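Local coordinates for type-iv like pilin ttha1219 (Thermus thermophilus, PDB 5G23), which is a type IV-like pilin, probably a membrane-associated component of the type IV pilus machinery linked to natural competence and DNA uptake, at residues L67-D81 / W155-E167. Numbering follows the deposited sequence.
Sequences LTGQALVLSPSSQGD and WKRQAQAVNLRPE
Arg157 meets Asp81 side-on, NE and NH2 each taking one carboxylate oxygen through its syn lone pair. Arg157 NH2 to Asp81 OD1 and Arg157 NE to Asp81 OD2 are both 2.8 Å, and the carboxylate and guanidinium planes lie only 16° apart. Arg157 reaches this far because its chain is extended, with CG anti to the backbone N (chi1 174°). Pro76 CB sits over one face of the guanidinium, toward its rim and 3.7 Å from Arg157 NH2, while CG of the same ring presses on the backbone of Gln158. A donor from its own segment also reaches the carboxylate: Ser77 N bonds Asp81 OD1 at 3.0 Å from above the carboxylate plane, across the type I turn Ser77 to Gly80. Outside the pair, Val147 N also donates to Asp81 OD2, and Glu211 forms a salt bridge with Arg157 NH1.

Beyond Pro76, strands 69-75 and 160-165 run antiparallel as neighbours in the larger sheet. A classic beta bulge places Ala71 and Leu72 opposite Val162: Ala71 N donates to Val162 O at 2.8 Å, and Val162 N returns to Leu72 O. On the buried face, Leu164 sets its CG 3.8 Å from Ala71 CB, and Leu72 packs obliquely on Val162. Gln70 and Asn163 occupy the other face, Asn163 ND2 lying 3.5 Å from Gln70 CB.

With an alanine at Asp81, Arg157 NE and NH2, Ser77 N and Val147 N would probably lose the oxygens they bond, leaving the guanidinium held mainly by Glu211 and less firmly fixed against Pro76. The several N-H donors probably keep this buried carboxylate ionised. Its salt bridge joins the residue just after the turn to the loop before strand 160-165.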
loop_
_atom_site.group_PDB
_atom_site.type_symbol
_atom_site.label_atom_id
_atom_site.label_comp_id
_atom_site.label_asym_id
_atom_site.label_seq_id
_atom_site.Cartn_x
_atom_site.Cartn_y
_atom_site.Cartn_z
ATOM N N LEU B 67 -22.255 4.138 3.275
ATOM C CA LEU B 67 -22.848 3.942 1.961
ATOM C C LEU B 67 -24.234 3.363 2.054
ATOM O O LEU B 67 -24.501 2.536 2.887
ATOM C CB LEU B 67 -21.981 2.996 1.119
ATOM C CG LEU B 67 -22.211 2.971 -0.384
ATOM C CD1 LEU B 67 -21.599 4.195 -1.008
ATOM C CD2 LEU B 67 -21.630 1.767 -1.052
ATOM N N THR B 68 -25.123 3.813 1.182
ATOM C CA THR B 68 -26.380 3.129 0.914
ATOM C C THR B 68 -26.302 2.567 -0.496
ATOM O O THR B 68 -25.764 3.213 -1.407
ATOM C CB THR B 68 -27.579 4.147 0.993
ATOM O OG1 THR B 68 -28.003 4.232 2.338
ATOM C CG2 THR B 68 -28.766 3.732 0.155
ATOM N N GLY B 69 -26.870 1.397 -0.708
ATOM C CA GLY B 69 -26.822 0.775 -2.022
ATOM C C GLY B 69 -25.723 -0.301 -2.116
ATOM O O GLY B 69 -25.297 -0.846 -1.083
ATOM N N GLN B 70 -25.301 -0.587 -3.338
ATOM C CA GLN B 70 -24.424 -1.694 -3.640
ATOM C C GLN B 70 -23.006 -1.340 -3.180
ATOM O O GLN B 70 -22.456 -0.310 -3.560
ATOM C CB GLN B 70 -24.439 -2.031 -5.136
ATOM C CG GLN B 70 -23.679 -3.300 -5.422
ATOM C CD GLN B 70 -23.840 -3.801 -6.830
ATOM O OE1 GLN B 70 -23.342 -3.186 -7.790
ATOM N NE2 GLN B 70 -24.438 -4.962 -6.967
ATOM N N ALA B 71 -22.464 -2.180 -2.320
ATOM C CA ALA B 71 -21.219 -1.885 -1.628
ATOM C C ALA B 71 -20.084 -2.793 -2.041
ATOM O O ALA B 71 -18.952 -2.395 -1.962
ATOM C CB ALA B 71 -21.436 -1.984 -0.106
ATOM N N LEU B 72 -20.398 -4.009 -2.482
ATOM C CA LEU B 72 -19.404 -5.007 -2.786
ATOM C C LEU B 72 -19.948 -5.953 -3.824
ATOM O O LEU B 72 -21.130 -6.401 -3.738
ATOM C CB LEU B 72 -19.024 -5.777 -1.521
ATOM C CG LEU B 72 -17.903 -6.787 -1.656
ATOM C CD1 LEU B 72 -16.574 -6.103 -1.671
ATOM C CD2 LEU B 72 -17.950 -7.815 -0.518
ATOM N N VAL B 73 -19.104 -6.305 -4.772
ATOM C CA VAL B 73 -19.394 -7.411 -5.686
ATOM C C VAL B 73 -18.195 -8.296 -5.770
ATOM O O VAL B 73 -17.090 -7.855 -6.109
ATOM C CB VAL B 73 -19.753 -6.927 -7.112
ATOM C CG1 VAL B 73 -20.000 -8.100 -8.023
ATOM C CG2 VAL B 73 -21.015 -6.093 -7.118
ATOM N N LEU B 74 -18.410 -9.584 -5.483
ATOM C CA LEU B 74 -17.383 -10.619 -5.596
ATOM C C LEU B 74 -17.671 -11.501 -6.797
ATOM O O LEU B 74 -18.805 -11.944 -6.930
ATOM C CB LEU B 74 -17.324 -11.488 -4.366
ATOM C CG LEU B 74 -17.027 -10.687 -3.127
ATOM C CD1 LEU B 74 -17.156 -11.583 -1.876
ATOM C CD2 LEU B 74 -15.647 -10.092 -3.144
ATOM N N SER B 75 -16.650 -11.707 -7.644
ATOM C CA SER B 75 -16.761 -12.477 -8.920
ATOM C C SER B 75 -15.688 -13.547 -9.018
ATOM O O SER B 75 -14.708 -13.358 -9.711
ATOM C CB SER B 75 -16.559 -11.517 -10.117
ATOM O OG SER B 75 -17.579 -10.539 -10.027
ATOM N N PRO B 76 -15.809 -14.614 -8.236
ATOM C CA PRO B 76 -14.815 -15.661 -8.297
ATOM C C PRO B 76 -14.892 -16.403 -9.602
ATOM O O PRO B 76 -15.959 -16.482 -10.248
ATOM C CB PRO B 76 -15.171 -16.614 -7.142
ATOM C CG PRO B 76 -16.635 -16.345 -6.900
ATOM C CD PRO B 76 -16.915 -14.920 -7.304
ATOM N N SER B 77 -13.751 -16.886 -10.026
ATOM C CA SER B 77 -13.701 -17.674 -11.274
ATOM C C SER B 77 -12.457 -18.545 -11.264
ATOM O O SER B 77 -11.481 -18.264 -10.538
ATOM C CB SER B 77 -13.700 -16.721 -12.467
ATOM O OG SER B 77 -12.368 -16.337 -12.867
ATOM N N SER B 78 -12.488 -19.605 -12.071
ATOM C CA SER B 78 -11.319 -20.478 -12.227
ATOM C C SER B 78 -10.094 -19.744 -12.687
ATOM O O SER B 78 -8.995 -20.187 -12.431
ATOM C CB SER B 78 -11.637 -21.604 -13.235
ATOM O OG SER B 78 -12.413 -22.565 -12.564
ATOM N N GLN B 79 -10.299 -18.621 -13.386
ATOM C CA GLN B 79 -9.192 -17.821 -13.897
ATOM C C GLN B 79 -8.653 -16.767 -12.906
ATOM O O GLN B 79 -7.823 -15.937 -13.314
ATOM C CB GLN B 79 -9.612 -17.087 -15.185
ATOM C CG GLN B 79 -10.200 -17.965 -16.283
ATOM C CD GLN B 79 -9.183 -18.921 -16.836
ATOM O OE1 GLN B 79 -9.006 -20.014 -16.289
ATOM N NE2 GLN B 79 -8.490 -18.531 -17.925
ATOM N N GLY B 80 -9.154 -16.722 -11.663
ATOM C CA GLY B 80 -8.864 -15.580 -10.820
ATOM C C GLY B 80 -10.095 -14.792 -10.401
ATOM O O GLY B 80 -11.034 -14.606 -11.153
ATOM N N ASP B 81 -10.094 -14.342 -9.181
ATOM C CA ASP B 81 -11.236 -13.696 -8.679
ATOM C C ASP B 81 -11.188 -12.227 -8.945
ATOM O O ASP B 81 -10.089 -11.686 -9.151
ATOM C CB ASP B 81 -11.398 -13.982 -7.209
ATOM C CG ASP B 81 -11.644 -15.480 -6.929
ATOM O OD1 ASP B 81 -11.762 -16.322 -7.907
ATOM O OD2 ASP B 81 -11.726 -15.825 -5.757
ATOM N N TRP B 155 -17.638 -19.480 5.979
ATOM C CA TRP B 155 -16.831 -18.948 4.888
ATOM C C TRP B 155 -17.414 -19.434 3.537
ATOM O O TRP B 155 -17.776 -20.625 3.413
ATOM C CB TRP B 155 -15.339 -19.399 5.021
ATOM C CG TRP B 155 -14.589 -18.614 6.069
ATOM C CD1 TRP B 155 -14.354 -18.974 7.368
ATOM C CD2 TRP B 155 -14.021 -17.317 5.906
ATOM N NE1 TRP B 155 -13.676 -17.930 8.019
ATOM C CE2 TRP B 155 -13.452 -16.933 7.135
ATOM C CE3 TRP B 155 -14.002 -16.417 4.858
ATOM C CZ2 TRP B 155 -12.842 -15.704 7.319
ATOM C CZ3 TRP B 155 -13.342 -15.219 5.032
ATOM C CH2 TRP B 155 -12.801 -14.871 6.241
ATOM N N LYS B 156 -17.515 -18.524 2.555
ATOM C CA LYS B 156 -18.113 -18.863 1.264
ATOM C C LYS B 156 -17.214 -18.314 0.159
ATOM O O LYS B 156 -16.446 -17.360 0.379
ATOM C CB LYS B 156 -19.510 -18.218 1.192
ATOM C CG LYS B 156 -20.511 -18.808 2.191
ATOM C CD LYS B 156 -21.862 -18.175 2.191
ATOM C CE LYS B 156 -22.709 -18.889 3.242
ATOM N NZ LYS B 156 -24.074 -18.408 3.213
ATOM N N ARG B 157 -17.296 -18.928 -1.024
ATOM C CA ARG B 157 -16.645 -18.352 -2.206
ATOM C C ARG B 157 -17.527 -18.621 -3.380
ATOM O O ARG B 157 -17.666 -19.754 -3.873
ATOM C CB ARG B 157 -15.223 -18.875 -2.438
ATOM C CG ARG B 157 -14.576 -18.404 -3.724
ATOM C CD ARG B 157 -13.090 -18.700 -3.854
ATOM N NE ARG B 157 -12.575 -18.468 -5.205
ATOM C CZ ARG B 157 -12.706 -19.331 -6.236
ATOM N NH1 ARG B 157 -13.252 -20.504 -6.069
ATOM N NH2 ARG B 157 -12.339 -18.994 -7.443
ATOM N N GLN B 158 -18.214 -17.559 -3.747
ATOM C CA GLN B 158 -19.279 -17.661 -4.718
ATOM C C GLN B 158 -19.573 -16.239 -5.132
ATOM O O GLN B 158 -19.189 -15.273 -4.456
ATOM C CB GLN B 158 -20.528 -18.321 -4.135
ATOM C CG GLN B 158 -21.073 -17.677 -2.880
ATOM C CD GLN B 158 -22.087 -18.523 -2.130
ATOM O OE1 GLN B 158 -21.793 -19.666 -1.748
ATOM N NE2 GLN B 158 -23.282 -18.014 -1.995
ATOM N N ALA B 159 -20.312 -16.109 -6.235
ATOM C CA ALA B 159 -20.776 -14.772 -6.693
ATOM C C ALA B 159 -21.556 -14.167 -5.580
ATOM O O ALA B 159 -22.488 -14.791 -5.001
ATOM C CB ALA B 159 -21.663 -14.896 -7.903
ATOM N N GLN B 160 -21.282 -12.938 -5.286
ATOM C CA GLN B 160 -22.049 -12.309 -4.257
ATOM C C GLN B 160 -22.034 -10.826 -4.360
ATOM O O GLN B 160 -20.970 -10.270 -4.599
ATOM C CB GLN B 160 -21.340 -12.717 -2.981
ATOM C CG GLN B 160 -21.525 -11.799 -1.808
ATOM C CD GLN B 160 -22.758 -12.206 -1.020
ATOM O OE1 GLN B 160 -23.787 -12.584 -1.601
ATOM N NE2 GLN B 160 -22.624 -12.247 0.287
ATOM N N ALA B 161 -23.178 -10.195 -4.146
ATOM C CA ALA B 161 -23.258 -8.739 -4.057
ATOM C C ALA B 161 -23.758 -8.367 -2.698
ATOM O O ALA B 161 -24.701 -8.994 -2.189
ATOM C CB ALA B 161 -24.146 -8.139 -5.135
ATOM N N VAL B 162 -23.173 -7.371 -2.088
ATOM C CA VAL B 162 -23.717 -6.851 -0.823
ATOM C C VAL B 162 -24.370 -5.513 -1.061
ATOM O O VAL B 162 -23.754 -4.603 -1.626
ATOM C CB VAL B 162 -22.637 -6.648 0.219
ATOM C CG1 VAL B 162 -23.207 -6.063 1.497
ATOM C CG2 VAL B 162 -21.950 -7.971 0.516
ATOM N N ASN B 163 -25.608 -5.395 -0.586
ATOM C CA ASN B 163 -26.384 -4.134 -0.630
ATOM C C ASN B 163 -26.613 -3.609 0.791
ATOM O O ASN B 163 -26.973 -4.354 1.708
ATOM C CB ASN B 163 -27.718 -4.379 -1.358
ATOM C CG ASN B 163 -27.502 -4.897 -2.800
ATOM O OD1 ASN B 163 -27.962 -6.008 -3.158
ATOM N ND2 ASN B 163 -26.688 -4.188 -3.587
ATOM N N LEU B 164 -26.327 -2.343 0.988
ATOM C CA LEU B 164 -26.517 -1.722 2.280
ATOM C C LEU B 164 -27.811 -0.917 2.191
ATOM O O LEU B 164 -27.985 -0.052 1.349
ATOM C CB LEU B 164 -25.339 -0.847 2.641
ATOM C CG LEU B 164 -24.019 -1.613 2.649
ATOM C CD1 LEU B 164 -22.888 -0.741 3.187
ATOM C CD2 LEU B 164 -24.168 -2.863 3.481
ATOM N N ARG B 165 -28.731 -1.242 3.064
ATOM C CA ARG B 165 -30.047 -0.588 3.102
ATOM C C ARG B 165 -30.176 0.050 4.451
ATOM O O ARG B 165 -29.494 -0.337 5.408
ATOM C CB ARG B 165 -31.158 -1.589 2.853
ATOM C CG ARG B 165 -31.013 -2.222 1.464
ATOM C CD ARG B 165 -32.204 -3.068 1.075
ATOM N NE ARG B 165 -33.520 -2.432 1.258
ATOM C CZ ARG B 165 -33.911 -1.240 0.805
ATOM N NH1 ARG B 165 -33.099 -0.441 0.127
ATOM N NH2 ARG B 165 -35.153 -0.814 1.075
ATOM N N PRO B 166 -31.002 1.071 4.540
ATOM C CA PRO B 166 -31.150 1.672 5.862
ATOM C C PRO B 166 -31.394 0.614 6.971
ATOM O O PRO B 166 -30.829 0.742 8.057
ATOM C CB PRO B 166 -32.339 2.621 5.671
ATOM C CG PRO B 166 -32.258 3.006 4.234
ATOM C CD PRO B 166 -31.782 1.769 3.512
ATOM N N GLU B 167 -32.245 -0.383 6.717
ATOM C CA GLU B 167 -32.481 -1.471 7.713
ATOM C C GLU B 167 -31.213 -2.317 8.009
ATOM O O GLU B 167 -31.088 -2.883 9.078
ATOM C CB GLU B 167 -33.671 -2.366 7.334
ATOM C CG GLU B 167 -33.561 -3.141 6.028
ATOM C CD GLU B 167 -34.059 -2.354 4.817
ATOM O OE1 GLU B 167 -33.996 -1.112 4.819
ATOM O OE2 GLU B 167 -34.448 -3.000 3.811
#